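Local atomic coordinates of extracellular solute-binding protein, family 1 (PDB entry 3QUF), a protein that probably binds a solute, perhaps a sugar, outside the cell and delivers it to an ABC transporter, as family 1 solute-binding proteins do. Residues A[36-41]-A[301-306]; A[160-165]-A[288-293]; A[206-211]-A[220-225]; A[348-351]-A[357-360]; A[384-389]-A[393-398]. All coordinates share one frame; numbering follows the deposited sequence.

Contact 1: A[36-41]-A[301-306]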
# COMPACT_ATOMS: atom_id res chain seq x y z
N SER A 36 7.29 11.78 -15.17
CA SER A 36 6.20 11.05 -14.53
C SER A 36 6.44 9.53 -14.37
O SER A 36 6.81 8.85 -15.32
CB SER A 36 4.93 11.24 -15.35
OG SER A 36 3.84 10.50 -14.82
N TYR A 37 6.26 9.04 -13.16
CA TYR A 37 6.25 7.59 -12.89
C TYR A 37 5.05 6.93 -13.58
O TYR A 37 5.08 5.77 -13.99
CB TYR A 37 6.15 7.38 -11.41
CG TYR A 37 5.94 5.97 -10.96
CD1 TYR A 37 6.99 5.09 -10.90
CD2 TYR A 37 4.68 5.53 -10.68
CE1 TYR A 37 6.78 3.78 -10.46
CE2 TYR A 37 4.45 4.23 -10.24
CZ TYR A 37 5.50 3.37 -10.17
OH TYR A 37 5.27 2.07 -9.75
N PHE A 38 3.98 7.70 -13.68
CA PHE A 38 2.71 7.21 -14.23
C PHE A 38 2.72 7.29 -15.73
O PHE A 38 3.20 8.26 -16.33
CB PHE A 38 1.58 8.07 -13.65
CG PHE A 38 1.43 7.92 -12.18
CD1 PHE A 38 0.87 6.78 -11.65
CD2 PHE A 38 1.99 8.86 -11.29
CE1 PHE A 38 0.78 6.64 -10.27
CE2 PHE A 38 1.90 8.68 -9.94
CZ PHE A 38 1.30 7.58 -9.44
N LYS A 39 2.16 6.25 -16.35
CA LYS A 39 2.03 6.23 -17.78
C LYS A 39 0.91 7.18 -18.26
O LYS A 39 0.05 7.61 -17.48
CB LYS A 39 1.76 4.81 -18.23
CG LYS A 39 2.99 3.88 -18.03
CD LYS A 39 2.84 2.57 -18.79
CE LYS A 39 4.23 2.00 -19.16
NZ LYS A 39 5.04 1.78 -17.92
N ASP A 40 0.91 7.47 -19.55
CA ASP A 40 -0.12 8.33 -20.11
C ASP A 40 -1.51 7.77 -19.83
O ASP A 40 -2.43 8.54 -19.63
CB ASP A 40 0.10 8.57 -21.61
CG ASP A 40 -0.98 9.45 -22.23
OD1 ASP A 40 -0.98 10.68 -22.02
OD2 ASP A 40 -1.82 8.87 -22.92
N ASN A 41 -1.67 6.44 -19.81
CA ASN A 41 -3.02 5.89 -19.59
C ASN A 41 -3.49 6.09 -18.16
O ASN A 41 -4.66 5.93 -17.90
CB ASN A 41 -3.20 4.43 -20.02
CG ASN A 41 -2.19 3.48 -19.41
OD1 ASN A 41 -1.71 3.65 -18.31
ND2 ASN A 41 -1.93 2.39 -20.15
N GLN A 301 2.21 6.39 -4.79
CA GLN A 301 3.29 7.37 -4.90
C GLN A 301 2.89 8.80 -4.49
O GLN A 301 1.76 9.07 -4.12
CB GLN A 301 3.88 7.39 -6.32
CG GLN A 301 3.82 6.12 -7.08
CD GLN A 301 4.22 4.92 -6.32
OE1 GLN A 301 5.16 4.91 -5.51
NE2 GLN A 301 3.44 3.83 -6.54
N GLY A 302 3.88 9.66 -4.47
CA GLY A 302 3.71 11.07 -4.11
C GLY A 302 4.21 11.95 -5.23
O GLY A 302 5.01 11.53 -6.07
N PHE A 303 3.72 13.18 -5.26
CA PHE A 303 4.17 14.20 -6.20
C PHE A 303 5.01 15.23 -5.50
O PHE A 303 4.66 15.67 -4.41
CB PHE A 303 2.96 14.87 -6.84
CG PHE A 303 2.16 13.95 -7.71
CD1 PHE A 303 1.32 13.00 -7.15
CD2 PHE A 303 2.31 13.97 -9.09
CE1 PHE A 303 0.64 12.09 -7.97
CE2 PHE A 303 1.62 13.07 -9.88
CZ PHE A 303 0.80 12.13 -9.32
N ALA A 304 6.10 15.64 -6.13
CA ALA A 304 7.06 16.56 -5.57
C ALA A 304 7.48 17.59 -6.60
O ALA A 304 7.32 17.39 -7.83
CB ALA A 304 8.29 15.77 -5.08
N ILE A 305 7.96 18.72 -6.11
CA ILE A 305 8.46 19.81 -6.93
C ILE A 305 10.00 19.94 -6.70
O ILE A 305 10.49 19.74 -5.59
CB ILE A 305 7.73 21.15 -6.55
CG1 ILE A 305 6.23 21.02 -6.78
CG2 ILE A 305 8.33 22.33 -7.32
CD1 ILE A 305 5.39 22.22 -6.33
N ALA A 306 10.73 20.29 -7.75
CA ALA A 306 12.19 20.47 -7.68
C ALA A 306 12.52 21.69 -6.82
O ALA A 306 11.98 22.79 -7.05
CB ALA A 306 12.77 20.69 -9.07

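Contact 2: A[160-165]-A[288-293]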
# COMPACT_ATOMS: atom_id res chain seq x y z
N TRP A 160 -7.92 -12.71 15.02
CA TRP A 160 -7.07 -13.75 14.49
C TRP A 160 -7.32 -15.14 15.12
O TRP A 160 -7.31 -16.17 14.42
CB TRP A 160 -5.61 -13.31 14.61
CG TRP A 160 -4.69 -14.16 13.87
CD1 TRP A 160 -3.84 -15.10 14.39
CD2 TRP A 160 -4.44 -14.14 12.47
NE1 TRP A 160 -3.12 -15.70 13.38
CE2 TRP A 160 -3.46 -15.13 12.19
CE3 TRP A 160 -4.95 -13.38 11.41
CZ2 TRP A 160 -2.99 -15.37 10.91
CZ3 TRP A 160 -4.50 -13.63 10.14
CH2 TRP A 160 -3.51 -14.62 9.90
N ASP A 161 -7.53 -15.18 16.43
CA ASP A 161 -7.81 -16.45 17.10
C ASP A 161 -9.09 -17.07 16.52
O ASP A 161 -9.14 -18.28 16.26
CB ASP A 161 -7.92 -16.24 18.63
CG ASP A 161 -6.63 -15.72 19.24
OD1 ASP A 161 -5.65 -15.50 18.50
OD2 ASP A 161 -6.58 -15.53 20.48
N GLU A 162 -10.11 -16.25 16.27
CA GLU A 162 -11.35 -16.73 15.64
C GLU A 162 -11.12 -17.18 14.19
O GLU A 162 -11.75 -18.13 13.68
CB GLU A 162 -12.43 -15.63 15.69
CG GLU A 162 -12.90 -15.26 17.11
CD GLU A 162 -13.52 -13.84 17.22
OE1 GLU A 162 -13.39 -13.03 16.28
OE2 GLU A 162 -14.16 -13.54 18.25
N PHE A 163 -10.23 -16.49 13.50
CA PHE A 163 -9.84 -16.89 12.16
C PHE A 163 -9.16 -18.26 12.14
O PHE A 163 -9.40 -19.07 11.22
CB PHE A 163 -8.90 -15.82 11.56
CG PHE A 163 -8.29 -16.18 10.23
CD1 PHE A 163 -9.04 -16.11 9.07
CD2 PHE A 163 -6.95 -16.49 10.13
CE1 PHE A 163 -8.45 -16.40 7.83
CE2 PHE A 163 -6.37 -16.77 8.91
CZ PHE A 163 -7.14 -16.72 7.76
N ILE A 164 -8.33 -18.54 13.13
CA ILE A 164 -7.66 -19.83 13.22
C ILE A 164 -8.73 -20.90 13.47
O ILE A 164 -8.74 -21.96 12.81
CB ILE A 164 -6.57 -19.86 14.31
CG1 ILE A 164 -5.37 -19.00 13.88
CG2 ILE A 164 -6.09 -21.29 14.58
CD1 ILE A 164 -4.31 -18.79 14.96
N GLU A 165 -9.65 -20.63 14.39
CA GLU A 165 -10.72 -21.59 14.71
C GLU A 165 -11.60 -21.84 13.48
O GLU A 165 -11.95 -22.99 13.20
CB GLU A 165 -11.58 -21.10 15.87
CG GLU A 165 -10.89 -21.14 17.24
CD GLU A 165 -10.36 -22.54 17.64
OE1 GLU A 165 -11.14 -23.52 17.63
OE2 GLU A 165 -9.15 -22.65 17.98
N SER A 288 -5.97 -8.63 18.58
CA SER A 288 -6.57 -8.95 19.88
C SER A 288 -7.94 -8.37 20.19
O SER A 288 -8.71 -9.01 20.93
CB SER A 288 -5.61 -8.56 21.03
OG SER A 288 -5.59 -7.17 21.25
N LYS A 289 -8.25 -7.18 19.67
CA LYS A 289 -9.49 -6.47 20.02
C LYS A 289 -10.63 -6.71 19.03
O LYS A 289 -10.39 -6.91 17.82
CB LYS A 289 -9.22 -4.98 20.12
CG LYS A 289 -8.12 -4.61 21.13
CD LYS A 289 -7.96 -3.10 21.28
CE LYS A 289 -7.01 -2.73 22.44
NZ LYS A 289 -6.67 -1.25 22.42
N GLU A 290 -11.86 -6.68 19.54
CA GLU A 290 -13.02 -6.96 18.68
C GLU A 290 -13.17 -5.91 17.57
O GLU A 290 -13.79 -6.18 16.56
CB GLU A 290 -14.32 -7.08 19.50
CG GLU A 290 -14.45 -8.43 20.21
CD GLU A 290 -14.87 -9.57 19.26
OE1 GLU A 290 -15.98 -9.46 18.68
OE2 GLU A 290 -14.11 -10.56 19.14
N ASP A 291 -12.62 -4.72 17.78
CA ASP A 291 -12.65 -3.66 16.78
C ASP A 291 -11.28 -3.30 16.20
O ASP A 291 -11.10 -2.21 15.68
CB ASP A 291 -13.29 -2.42 17.39
CG ASP A 291 -12.42 -1.77 18.50
OD1 ASP A 291 -11.33 -2.29 18.86
OD2 ASP A 291 -12.87 -0.72 19.01
N GLY A 292 -10.34 -4.23 16.26
CA GLY A 292 -8.93 -3.93 15.97
C GLY A 292 -8.52 -4.24 14.54
O GLY A 292 -7.32 -4.40 14.27
N GLN A 293 -9.49 -4.34 13.64
CA GLN A 293 -9.20 -4.74 12.25
C GLN A 293 -8.62 -3.62 11.40
O GLN A 293 -8.99 -2.43 11.54
CB GLN A 293 -10.43 -5.31 11.55
CG GLN A 293 -11.13 -6.46 12.27
CD GLN A 293 -12.00 -5.99 13.41
OE1 GLN A 293 -12.38 -4.80 13.50
NE2 GLN A 293 -12.32 -6.92 14.33

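Contact 3: A[206-211]-A[220-225]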
# COMPACT_ATOMS: atom_id res chain seq x y z
N ASP A 206 2.63 5.87 9.64
CA ASP A 206 3.76 4.99 9.43
C ASP A 206 3.96 4.14 10.70
O ASP A 206 4.69 4.53 11.63
CB ASP A 206 4.98 5.83 9.09
CG ASP A 206 6.17 4.98 8.61
OD1 ASP A 206 6.03 3.75 8.46
OD2 ASP A 206 7.25 5.58 8.40
N LEU A 207 3.26 3.01 10.75
CA LEU A 207 3.10 2.23 11.97
C LEU A 207 4.41 1.67 12.51
O LEU A 207 4.56 1.57 13.72
CB LEU A 207 2.05 1.12 11.80
CG LEU A 207 0.64 1.56 11.43
CD1 LEU A 207 -0.25 0.25 11.28
CD2 LEU A 207 0.03 2.53 12.50
N ASP A 208 5.35 1.37 11.63
CA ASP A 208 6.64 0.82 12.00
C ASP A 208 7.69 1.90 12.38
O ASP A 208 8.87 1.59 12.55
CB ASP A 208 7.19 -0.07 10.86
CG ASP A 208 6.62 -1.45 10.88
OD1 ASP A 208 6.97 -2.24 11.77
OD2 ASP A 208 5.85 -1.78 9.95
N ALA A 209 7.26 3.14 12.57
CA ALA A 209 8.24 4.22 12.81
C ALA A 209 9.18 4.05 14.00
O ALA A 209 10.30 4.61 13.93
CB ALA A 209 7.54 5.61 12.84
N ASP A 210 8.79 3.35 15.05
CA ASP A 210 9.71 3.07 16.20
C ASP A 210 10.92 2.27 15.70
O ASP A 210 12.06 2.53 16.12
CB ASP A 210 9.05 2.28 17.35
CG ASP A 210 8.07 3.13 18.18
OD1 ASP A 210 8.11 4.37 18.05
OD2 ASP A 210 7.28 2.55 18.97
N ILE A 211 10.69 1.31 14.80
CA ILE A 211 11.81 0.59 14.19
C ILE A 211 12.64 1.52 13.31
O ILE A 211 13.88 1.55 13.42
CB ILE A 211 11.36 -0.68 13.45
CG1 ILE A 211 10.79 -1.67 14.47
CG2 ILE A 211 12.54 -1.33 12.68
CD1 ILE A 211 10.06 -2.86 13.84
N LYS A 220 11.68 -6.85 19.09
CA LYS A 220 10.67 -6.39 20.07
C LYS A 220 9.25 -6.45 19.52
O LYS A 220 8.33 -6.96 20.18
CB LYS A 220 10.98 -4.97 20.56
CG LYS A 220 12.18 -4.87 21.54
CD LYS A 220 12.47 -3.39 21.88
CE LYS A 220 13.96 -3.10 22.25
NZ LYS A 220 14.44 -1.71 21.78
N ASP A 221 9.07 -5.92 18.31
CA ASP A 221 7.70 -5.66 17.82
C ASP A 221 7.14 -6.63 16.81
O ASP A 221 5.93 -6.85 16.79
CB ASP A 221 7.59 -4.23 17.30
CG ASP A 221 7.44 -3.22 18.42
OD1 ASP A 221 6.71 -3.48 19.42
OD2 ASP A 221 8.08 -2.18 18.27
N TRP A 222 7.98 -7.20 15.95
CA TRP A 222 7.47 -8.15 14.98
C TRP A 222 7.36 -9.55 15.56
O TRP A 222 6.53 -10.32 15.12
CB TRP A 222 8.30 -8.18 13.71
CG TRP A 222 8.04 -7.01 12.77
CD1 TRP A 222 7.75 -5.71 13.11
CD2 TRP A 222 8.02 -7.04 11.33
NE1 TRP A 222 7.60 -4.95 11.98
CE2 TRP A 222 7.77 -5.74 10.88
CE3 TRP A 222 8.23 -8.04 10.39
CZ2 TRP A 222 7.69 -5.41 9.51
CZ3 TRP A 222 8.17 -7.72 9.02
CH2 TRP A 222 7.89 -6.40 8.61
N THR A 223 8.21 -9.88 16.55
CA THR A 223 8.15 -11.24 17.16
C THR A 223 6.77 -11.66 17.58
O THR A 223 6.32 -12.74 17.20
CB THR A 223 9.12 -11.40 18.33
OG1 THR A 223 10.44 -11.15 17.87
CG2 THR A 223 9.04 -12.81 18.88
N PRO A 224 6.05 -10.82 18.35
CA PRO A 224 4.71 -11.24 18.80
C PRO A 224 3.72 -11.43 17.67
O PRO A 224 2.79 -12.23 17.78
CB PRO A 224 4.25 -10.11 19.70
CG PRO A 224 5.13 -8.95 19.41
CD PRO A 224 6.45 -9.52 18.90
N VAL A 225 3.92 -10.70 16.58
CA VAL A 225 3.05 -10.82 15.42
C VAL A 225 3.39 -12.08 14.66
O VAL A 225 2.50 -12.85 14.30
CB VAL A 225 3.10 -9.55 14.54
CG1 VAL A 225 2.06 -9.64 13.36
CG2 VAL A 225 2.83 -8.32 15.39
O HOH W 1 7.65 -0.08 19.85

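Contact 4: A[348-351]-A[357-360]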
# COMPACT_ATOMS: atom_id res chain seq x y z
N ALA A 348 -15.06 8.50 -4.96
CA ALA A 348 -15.98 7.69 -5.79
C ALA A 348 -16.83 6.82 -4.89
O ALA A 348 -16.44 6.47 -3.78
CB ALA A 348 -15.20 6.84 -6.77
N GLU A 349 -18.00 6.45 -5.38
CA GLU A 349 -18.83 5.48 -4.71
C GLU A 349 -18.21 4.10 -4.83
O GLU A 349 -17.93 3.65 -5.92
CB GLU A 349 -20.21 5.50 -5.37
CG GLU A 349 -21.07 6.57 -4.79
CD GLU A 349 -21.27 6.32 -3.31
OE1 GLU A 349 -20.45 6.76 -2.47
OE2 GLU A 349 -22.27 5.67 -2.98
N PRO A 350 -17.95 3.45 -3.70
CA PRO A 350 -17.29 2.16 -3.88
C PRO A 350 -18.26 1.10 -4.40
O PRO A 350 -19.45 1.20 -4.16
CB PRO A 350 -16.82 1.81 -2.46
CG PRO A 350 -17.70 2.57 -1.56
CD PRO A 350 -18.18 3.78 -2.28
N PRO A 351 -17.74 0.07 -5.10
CA PRO A 351 -18.54 -1.11 -5.38
C PRO A 351 -19.14 -1.63 -4.11
O PRO A 351 -18.47 -1.63 -3.07
CB PRO A 351 -17.51 -2.09 -5.95
CG PRO A 351 -16.46 -1.24 -6.52
CD PRO A 351 -16.37 -0.05 -5.62
N VAL A 357 -15.14 -2.11 3.68
CA VAL A 357 -13.70 -1.90 3.73
C VAL A 357 -13.33 -0.45 3.39
O VAL A 357 -12.47 0.14 4.01
CB VAL A 357 -12.89 -2.97 2.95
CG1 VAL A 357 -13.05 -4.33 3.64
CG2 VAL A 357 -13.28 -3.08 1.53
N VAL A 358 -14.03 0.15 2.43
CA VAL A 358 -13.74 1.53 2.09
C VAL A 358 -14.24 2.50 3.15
O VAL A 358 -13.47 3.35 3.63
CB VAL A 358 -14.27 1.89 0.71
CG1 VAL A 358 -14.15 3.38 0.41
CG2 VAL A 358 -13.48 1.04 -0.32
N ASP A 359 -15.52 2.41 3.52
CA ASP A 359 -16.06 3.39 4.45
C ASP A 359 -15.55 3.26 5.88
O ASP A 359 -15.38 4.27 6.55
CB ASP A 359 -17.58 3.32 4.50
CG ASP A 359 -18.25 3.87 3.25
OD1 ASP A 359 -17.56 4.37 2.31
OD2 ASP A 359 -19.48 3.75 3.22
N ASN A 360 -15.34 2.04 6.35
CA ASN A 360 -15.04 1.83 7.75
C ASN A 360 -13.57 1.60 8.06
O ASN A 360 -13.18 1.58 9.22
CB ASN A 360 -15.92 0.71 8.29
CG ASN A 360 -17.39 1.07 8.20
OD1 ASN A 360 -17.77 2.22 8.46
ND2 ASN A 360 -18.20 0.12 7.75

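Contact 5: A[384-389]-A[393-398]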
# COMPACT_ATOMS: atom_id res chain seq x y z
N ILE A 384 10.39 -12.04 2.87
CA ILE A 384 9.81 -13.15 2.10
C ILE A 384 10.47 -14.46 2.49
O ILE A 384 9.79 -15.46 2.77
CB ILE A 384 9.92 -12.91 0.57
CG1 ILE A 384 9.04 -11.74 0.13
CG2 ILE A 384 9.56 -14.19 -0.21
CD1 ILE A 384 9.38 -11.17 -1.31
N ALA A 385 11.81 -14.48 2.52
CA ALA A 385 12.54 -15.69 2.93
C ALA A 385 12.12 -16.15 4.32
O ALA A 385 11.83 -17.33 4.52
CB ALA A 385 14.05 -15.43 2.85
N GLN A 386 12.01 -15.22 5.27
CA GLN A 386 11.69 -15.60 6.65
C GLN A 386 10.26 -16.09 6.77
O GLN A 386 9.99 -17.06 7.48
CB GLN A 386 11.93 -14.44 7.62
CG GLN A 386 13.37 -13.94 7.69
CD GLN A 386 14.35 -15.03 7.93
OE1 GLN A 386 14.18 -15.84 8.83
NE2 GLN A 386 15.41 -15.05 7.15
N GLN A 387 9.31 -15.44 6.07
CA GLN A 387 7.92 -15.82 6.24
C GLN A 387 7.70 -17.24 5.71
O GLN A 387 6.94 -18.05 6.29
CB GLN A 387 6.98 -14.80 5.60
CG GLN A 387 6.84 -14.86 4.14
CD GLN A 387 6.17 -13.59 3.58
OE1 GLN A 387 5.81 -12.68 4.33
NE2 GLN A 387 6.03 -13.53 2.24
N GLN A 388 8.37 -17.55 4.60
CA GLN A 388 8.27 -18.90 4.05
C GLN A 388 8.83 -19.95 5.05
O GLN A 388 8.23 -21.01 5.26
CB GLN A 388 8.96 -18.96 2.69
CG GLN A 388 8.29 -18.18 1.56
CD GLN A 388 9.15 -18.11 0.30
OE1 GLN A 388 10.18 -18.76 0.23
NE2 GLN A 388 8.72 -17.35 -0.70
N LYS A 389 9.96 -19.65 5.68
CA LYS A 389 10.55 -20.56 6.67
C LYS A 389 9.65 -20.74 7.90
O LYS A 389 9.59 -21.80 8.48
CB LYS A 389 11.92 -20.07 7.12
CG LYS A 389 12.94 -20.16 6.03
CD LYS A 389 14.36 -19.63 6.43
CE LYS A 389 15.16 -19.29 5.17
NZ LYS A 389 16.40 -18.46 5.38
N GLY A 393 7.66 -24.36 9.19
CA GLY A 393 8.08 -24.88 10.47
C GLY A 393 9.58 -24.96 10.66
O GLY A 393 10.04 -25.70 11.53
N GLN A 394 10.36 -24.20 9.88
CA GLN A 394 11.82 -24.30 9.93
C GLN A 394 12.46 -23.32 10.89
O GLN A 394 13.56 -23.55 11.33
CB GLN A 394 12.45 -24.09 8.55
CG GLN A 394 11.84 -24.97 7.49
CD GLN A 394 12.68 -25.07 6.23
OE1 GLN A 394 13.02 -24.07 5.59
NE2 GLN A 394 13.01 -26.30 5.86
N ILE A 395 11.80 -22.21 11.17
CA ILE A 395 12.36 -21.24 12.09
C ILE A 395 11.26 -20.76 13.02
O ILE A 395 10.08 -20.86 12.69
CB ILE A 395 12.99 -20.08 11.33
CG1 ILE A 395 11.92 -19.24 10.63
CG2 ILE A 395 14.02 -20.61 10.33
CD1 ILE A 395 12.47 -18.03 10.03
N SER A 396 11.64 -20.25 14.18
CA SER A 396 10.67 -19.74 15.11
C SER A 396 10.37 -18.30 14.75
O SER A 396 11.10 -17.68 13.97
CB SER A 396 11.23 -19.75 16.51
OG SER A 396 12.35 -18.90 16.59
N ALA A 397 9.31 -17.77 15.36
CA ALA A 397 9.00 -16.35 15.26
C ALA A 397 10.17 -15.47 15.69
O ALA A 397 10.56 -14.55 14.96
CB ALA A 397 7.77 -16.02 16.11
N LYS A 398 10.77 -15.74 16.85
CA LYS A 398 11.87 -14.89 17.30
C LYS A 398 13.07 -14.97 16.35
O LYS A 398 13.70 -13.94 16.07
CB LYS A 398 12.27 -15.18 18.76
CG LYS A 398 12.88 -13.92 19.44
CD LYS A 398 13.61 -14.17 20.77
CE LYS A 398 12.69 -14.76 21.83
NZ LYS A 398 11.41 -13.99 22.02

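Contact 1: A[36-41]-A[301-306]
Tyr-37 and Gln-301 lie nearly perpendicular to each other in an alpha/beta lobe of the two-lobed solute-binding protein fold. The loop between strand 30-36 and helix 40-53 here meets the end part of strand 295-305. Both CD2 and CE2 of Tyr-37 lie 3.7 Å from Gln-301 CG. The tyrosine ring and the glutamine amide are tilted 46° apart, so they do not stack. Gln-301 is bent at its second torsion, and its amide oxygen makes a weak bond to Met-91 N. The same CG lies 3.7 Å from Phe-38 CZ, so one methylene fills the angle between two rings. Phe-38 and Phe-303 have nearly parallel planes, 12° apart. They are slid past each other and barely overlap, with ring centroids 5.8 Å apart. Their closest atoms are Phe-38 CE2 and Phe-303 CZ, at 3.7 Å. Phe-333 meets the Phe-38 ring edge-to-face, and Asn-88 of strand 86-89 bonds to Tyr-37 N and Gly-302 O. Tyr-37 has its CG anti to the backbone N (chi1 172°), and its CD2 stands 4.0 Å over the centre of the Phe-38 ring. With an alanine at Tyr-37, that face of Phe-38 would probably lose its cover and Gln-301 CG would be left packed on Phe-38 alone. Next to the rings in the chain, Ser-36 OG donates to Phe-38 O at 2.8 Å, in the carbonyl plane and on a lone pair.

Contact 2: A[160-165]-A[288-293]
The first turn of helix 160-172 faces a type I beta turn, Lys-289 to Gly-292, at the surface of the solute-binding protein fold, and Glu-162 meets Glu-290 between them. The turn belongs to the loop that leads into strand 295-305. Glu-162 OE2 and Glu-290 OE2 are 3.1 Å apart. Both are acceptors, so this is a close pair of like charges and not a hydrogen bond. One side chain lies across the other, and their carboxylate planes stand 77° apart. Glu-162 extends beyond CG and reaches across from the helix. Glu-290 is bent at its second torsion, which swings its carboxylate back toward the helix. The repulsion is probably eased by the helix start: Glu-162 OE1 accepts a bond from Thr-159 N and a weak one from Lys-158 N. The positive end of the helix dipole would probably act the same way. The Glu-290 side chain also touches Lys-158 and Thr-159. A backbone bond between Trp-160 and Ala-286 ties the helix start to the loop ahead of the turn. The turn itself is closed by Gly-292 N to Lys-289 O, 3.1 Å. The amide of Gln-293 folds back on the turn and also donates to Lys-158 O. Its NE2 lies 2.8 Å from Glu-290 O, almost straight at 176° but tilted 61° above the carbonyl plane.

Contact 3: A[206-211]-A[220-225]
Asp-221 and Trp-222, at the junction of helices 218-221 and 223-234, face the start of the short helix 209-212 in a helical part of the solute-binding protein fold. Asp-221 comes first. Its CB lies 4.5 Å from Ile-211 CD1, a loose touch. Its carboxylate is bonded by Tyr-197 OH at OD1 and by Ser-216 OG at OD2. A water also sits 2.7 Å from Asp-221 OD2 and 2.8 Å from Asp-210 OD2. It can donate to both, but more acceptors surround it than it has protons. The water separates two like charges, and Asp-210 has Lys-203 as its salt-bridge partner.

Trp-222 follows and carries the contact. The NE1 edge of its indole is turned to Asp-208. NE1 donates to Asp-208 OD1 at 2.8 Å and 174°. The oxygen lies in the ring plane at the indole edge. It is met on its syn side, 24° out of the carboxylate plane, and the two planes are 46° apart. Asp-208 stands at the N-cap position of helix 209-212, yet its side chain makes no capping bond. Instead Tyr-198 OH also bonds OD1 and Tyr-368 OH bonds OD2. Three partners thus satisfy this buried carboxylate and probably favour its charged form. Ile-211 CD1 approaches the indole obliquely, 3.7 Å from Trp-222 CD1.

Thr-223 turns to helix 397-408. Val-225 packs on Phe-190, and its N makes a weak 3.0 Å bond back to Trp-222 O.

Contact 4: A[348-351]-A[357-360]
Pro-350 packs its ring against Val-358, and this apolar pair is the close part of the contact. Pro-350 CB lies 4.0 Å from Val-358 CG2. Pro-350 CG lies 4.1 Å from Val-358 CG1. CB and CG of the proline thus each face a different methyl, and Val-358 CB sits behind the two, 4.1 Å from Pro-350 CB. CG1 of Val-358 is anti to the backbone N (chi1 172°) and CG2 is anti to the carbonyl carbon. This rotamer presents both methyls to the proline. The two side chains run at an oblique angle to each other. The proline ring is a rigid partner, since it is tied to its own backbone N. The CA atoms of Pro-350 and Val-358 are 7.0 Å apart, the nearest pair of the two segments.

The other side is looser and more polar. Asp-359 OD1 comes only to 4.3 Å from Pro-350 CG, at the partly exposed margin. No hydrogen bond joins the two segments. The charge of Asp-359 is met from within its own helix, by a salt bridge from OD2 to Lys-355 NZ. OE1 of the exposed Glu-349 is 6.1 Å from Asp-359 OD1. These like charges do not touch, and their repulsion is probably slight.

The helix has a wider pi-type turn at 358-360. The whole is a short proline-containing loop that folds back on the helix it leads into, helix 355-362, within the solute-binding protein fold.

Contact 5: A[384-389]-A[393-398]
Ile-395 has its CG1 set between the backbone N and the carbonyl carbon (chi1 68°), and this sends CD1 toward Lys-389. Lys-389 stays extended beyond CG, and its aliphatic part passes the isoleucine at a slant. Lys-389 CB is 3.6 Å from Ile-395 CD1, and Lys-389 CD is 4.0 Å from Ile-395 CG2. These contacts carry the packing. Gln-386 is bent at its second torsion, which turns its amide toward Ile-395. Its NE2 makes a weak bond to Glu-382 OE2. Gln-386 OE1 lies 3.0 Å from Ile-395 CD1, an unusually short approach, so the placing of the amide there is doubtful. The backbone turns here by a Schellman motif that ends helix 376-391. Gly-393 is its C-prime residue, with a positive phi of 67° that suits glycine. Gln-394 N donates to Lys-389 O at 2.9 Å and 155°. The companion bond runs from Gly-393 N to the carbonyl of the residue just after Lys-389. Gln-394 OE1 comes to 3.9 Å from Lys-389 CG, a looser touch. Ile-395 also packs on Ala-400 of helix 397-408, and Gln-386 on Ala-400 and Ala-403. A serine in place of Ile-395 would probably open a gap beside Lys-389 CB and CD and lose the packing on Ala-400. The next helix starts at once: Ser-396 is its N-cap, and its OG bonds Asp-399 N.

Contacts 3 and 5 are the only two that touch. Their centres are 17 Å apart, and Thr-223 O meets Ala-397 CB at 3.7 Å, so the start of helix 223-234 packs on the start of helix 397-408. Contact 1 lies across the centre of the chain from contacts 2, 3 and 5, with its centre about 38, 30 and 36 Å from theirs. Contacts 1 and 2 are linked through strand 295-305: the turn of contact 2 precedes it and contact 1 uses its far end. Contact 4 comes within about 6 Å of contact 2 at the nearest atoms. Solute would probably bind between the two lobes, as in relatives.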